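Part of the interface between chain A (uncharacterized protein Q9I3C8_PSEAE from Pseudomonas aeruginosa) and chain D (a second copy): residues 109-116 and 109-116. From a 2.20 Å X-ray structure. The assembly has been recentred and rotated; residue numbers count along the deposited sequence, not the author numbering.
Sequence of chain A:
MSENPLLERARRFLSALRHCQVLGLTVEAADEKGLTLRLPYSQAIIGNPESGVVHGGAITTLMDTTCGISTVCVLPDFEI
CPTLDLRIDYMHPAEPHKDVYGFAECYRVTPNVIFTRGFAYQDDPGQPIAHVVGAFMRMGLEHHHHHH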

# COMPACT_ATOMS: atom_id res chain seq x y z
N VAL A 109 6.80 4.55 17.14
CA VAL A 109 5.80 4.32 18.16
C VAL A 109 5.25 5.66 18.62
O VAL A 109 6.00 6.54 19.02
CB VAL A 109 6.41 3.62 19.39
CG1 VAL A 109 5.32 3.08 20.30
CG2 VAL A 109 7.37 2.52 18.94
N THR A 110 3.93 5.82 18.52
CA THR A 110 3.26 6.99 19.05
C THR A 110 2.35 6.53 20.19
O THR A 110 2.31 5.34 20.50
CB THR A 110 2.42 7.70 17.97
OG1 THR A 110 1.31 6.87 17.60
CG2 THR A 110 3.25 8.01 16.73
N PRO A 111 1.71 7.48 20.90
CA PRO A 111 0.78 7.08 21.95
C PRO A 111 -0.16 5.93 21.57
O PRO A 111 -0.43 5.06 22.41
CB PRO A 111 0.00 8.37 22.22
CG PRO A 111 1.03 9.43 22.01
CD PRO A 111 1.93 8.93 20.89
N ASN A 112 -0.65 5.92 20.34
CA ASN A 112 -1.77 5.06 19.97
C ASN A 112 -1.50 4.14 18.77
O ASN A 112 -2.29 3.25 18.48
CB ASN A 112 -3.04 5.88 19.71
CG ASN A 112 -3.68 6.38 21.00
OD1 ASN A 112 -4.86 6.12 21.24
ND2 ASN A 112 -2.96 7.20 21.75
N VAL A 113 -0.36 4.34 18.11
CA VAL A 113 -0.06 3.61 16.88
C VAL A 113 1.36 3.07 16.85
O VAL A 113 2.29 3.71 17.34
CB VAL A 113 -0.28 4.49 15.64
CG1 VAL A 113 -0.11 3.67 14.38
CG2 VAL A 113 -1.66 5.12 15.69
N ILE A 114 1.55 1.91 16.25
CA ILE A 114 2.89 1.33 16.12
C ILE A 114 3.10 0.98 14.66
O ILE A 114 2.26 0.36 14.05
CB ILE A 114 3.04 0.03 16.96
CG1 ILE A 114 2.87 0.35 18.46
CG2 ILE A 114 4.41 -0.62 16.72
CD1 ILE A 114 2.49 -0.87 19.30
N PHE A 115 4.17 1.50 14.07
CA PHE A 115 4.49 1.21 12.69
C PHE A 115 5.60 0.20 12.62
O PHE A 115 6.58 0.29 13.35
CB PHE A 115 4.87 2.48 11.95
CG PHE A 115 3.81 3.54 11.97
CD1 PHE A 115 3.60 4.29 13.11
CD2 PHE A 115 3.05 3.79 10.85
CE1 PHE A 115 2.62 5.26 13.13
CE2 PHE A 115 2.08 4.77 10.87
CZ PHE A 115 1.88 5.51 12.00
N THR A 116 5.42 -0.80 11.77
CA THR A 116 6.33 -1.92 11.70
C THR A 116 6.64 -2.25 10.24
O THR A 116 5.81 -2.04 9.36
CB THR A 116 5.73 -3.16 12.36
OG1 THR A 116 6.75 -4.16 12.48
CG2 THR A 116 4.60 -3.71 11.52
N VAL D 109 -8.78 9.79 13.75
CA VAL D 109 -7.92 10.79 14.35
C VAL D 109 -7.37 10.24 15.66
O VAL D 109 -8.11 9.75 16.50
CB VAL D 109 -8.68 12.11 14.65
CG1 VAL D 109 -7.73 13.16 15.22
CG2 VAL D 109 -9.35 12.63 13.38
N THR D 110 -6.06 10.33 15.82
CA THR D 110 -5.36 9.78 16.98
C THR D 110 -4.51 10.91 17.59
O THR D 110 -4.52 12.03 17.06
CB THR D 110 -4.52 8.57 16.53
OG1 THR D 110 -4.74 7.47 17.41
CG2 THR D 110 -3.06 8.89 16.46
N PRO D 111 -4.03 10.75 18.83
CA PRO D 111 -3.29 11.91 19.34
C PRO D 111 -2.22 12.44 18.37
O PRO D 111 -2.10 13.65 18.20
CB PRO D 111 -2.67 11.38 20.62
CG PRO D 111 -3.68 10.38 21.12
CD PRO D 111 -4.29 9.75 19.89
N ASN D 112 -1.53 11.55 17.65
CA ASN D 112 -0.41 11.98 16.81
C ASN D 112 -0.51 11.57 15.34
O ASN D 112 0.39 11.85 14.55
CB ASN D 112 0.93 11.52 17.41
CG ASN D 112 1.27 12.25 18.71
OD1 ASN D 112 1.88 13.32 18.68
ND2 ASN D 112 0.73 11.76 19.83
N VAL D 113 -1.60 10.90 14.98
CA VAL D 113 -1.80 10.44 13.60
C VAL D 113 -3.21 10.79 13.11
O VAL D 113 -4.19 10.55 13.80
CB VAL D 113 -1.58 8.89 13.47
CG1 VAL D 113 -1.54 8.45 11.99
CG2 VAL D 113 -0.33 8.45 14.18
N ILE D 114 -3.30 11.31 11.88
CA ILE D 114 -4.58 11.42 11.19
C ILE D 114 -4.61 10.51 9.96
O ILE D 114 -3.68 10.48 9.16
CB ILE D 114 -4.92 12.89 10.82
CG1 ILE D 114 -4.94 13.75 12.09
CG2 ILE D 114 -6.31 13.00 10.21
CD1 ILE D 114 -5.12 15.24 11.80
N PHE D 115 -5.62 9.65 9.91
CA PHE D 115 -5.80 8.77 8.77
C PHE D 115 -6.87 9.32 7.86
O PHE D 115 -7.95 9.71 8.31
CB PHE D 115 -6.18 7.37 9.24
CG PHE D 115 -5.18 6.75 10.17
CD1 PHE D 115 -5.09 7.17 11.49
CD2 PHE D 115 -4.40 5.68 9.75
CE1 PHE D 115 -4.28 6.49 12.40
CE2 PHE D 115 -3.54 5.04 10.64
CZ PHE D 115 -3.44 5.49 11.95
N THR D 116 -6.54 9.41 6.58
CA THR D 116 -7.45 9.95 5.60
C THR D 116 -7.60 9.04 4.39
O THR D 116 -6.68 8.28 4.03
CB THR D 116 -6.98 11.31 5.11
OG1 THR D 116 -8.08 11.98 4.50
CG2 THR D 116 -5.87 11.15 4.08

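What brings these two identical stretches face to face? Each chain makes a turn at residues 110–113, closed by a backbone hydrogen bond: A:Thr110 N to A:Val113 O at 2.9 Å, and D:Thr110 N to D:Val113 O at 2.8 Å. The turns meet in a nearly symmetric register, with A:Pro111 opposite D:Pro111, A:Val113 opposite D:Val113, and each Thr110 beside the other chain's Asn112. In all four residues of both turns the CA-to-CB bond points toward the partner. No hydrogen bond crosses between the stretches, so packing carries this part of the contact.

How do the valines and phenylalanines fit together? A:Val113 and D:Val113 both adopt the t rotamer, and their CG2 methyls meet at 3.9 Å. Both Phe115 side chains are m, with chi2 near 75°. Although their CA-to-CB bonds run sideways, this conformation carries the ring ends nearer the partner: A:Val113 CG2 lies 4.2 Å from D:Phe115 CZ, and A:Phe115 CZ lies 4.3 Å from D:Val113 CG2. In each case the methyl sits at the edge of the ring, near its plane, rather than over a face. The result is a small, buried apolar cluster in which each valine methyl touches both its twin and the opposing ring tip.

How far do the two Thr110 side chains really differ? A:Thr110 is p (chi1 68°), which turns its hydroxyl back into its own turn, where OG1 accepts a weak hydrogen bond from A:Val113 N at 3.1 Å. D:Thr110 was modelled at chi1 −132°, between wells. There OG1 comes within 3.3 Å of A:Asn112 CB, and CG2 lies 4.1 Å from A:Val113 CG2 while also turning in toward its own backbone. That placement leaves D:Thr110 CG2 only 2.9 Å from D:Val113 N, a clash, so the difference between the copies should carry little weight.

What do the prolines and asparagines add? The proline rings, both C-gamma exo, approach at 4.3 Å between A:Pro111 CB and D:Pro111 CB, bringing apolar surface together at an exposed part of the contact. Both Asn112 side chains are m, and each brings its ND2 end against the opposing proline ring: A:Asn112 ND2 is 3.3 Å from D:Pro111 CG, and D:Asn112 ND2 is 3.2 Å from A:Pro111 CG. These are contacts between nitrogen and carbon, so the ND2 ends serve here as packing surface. Their chi2 values, −125° in chain A and −88° in chain D, show that the near-symmetry is not exact.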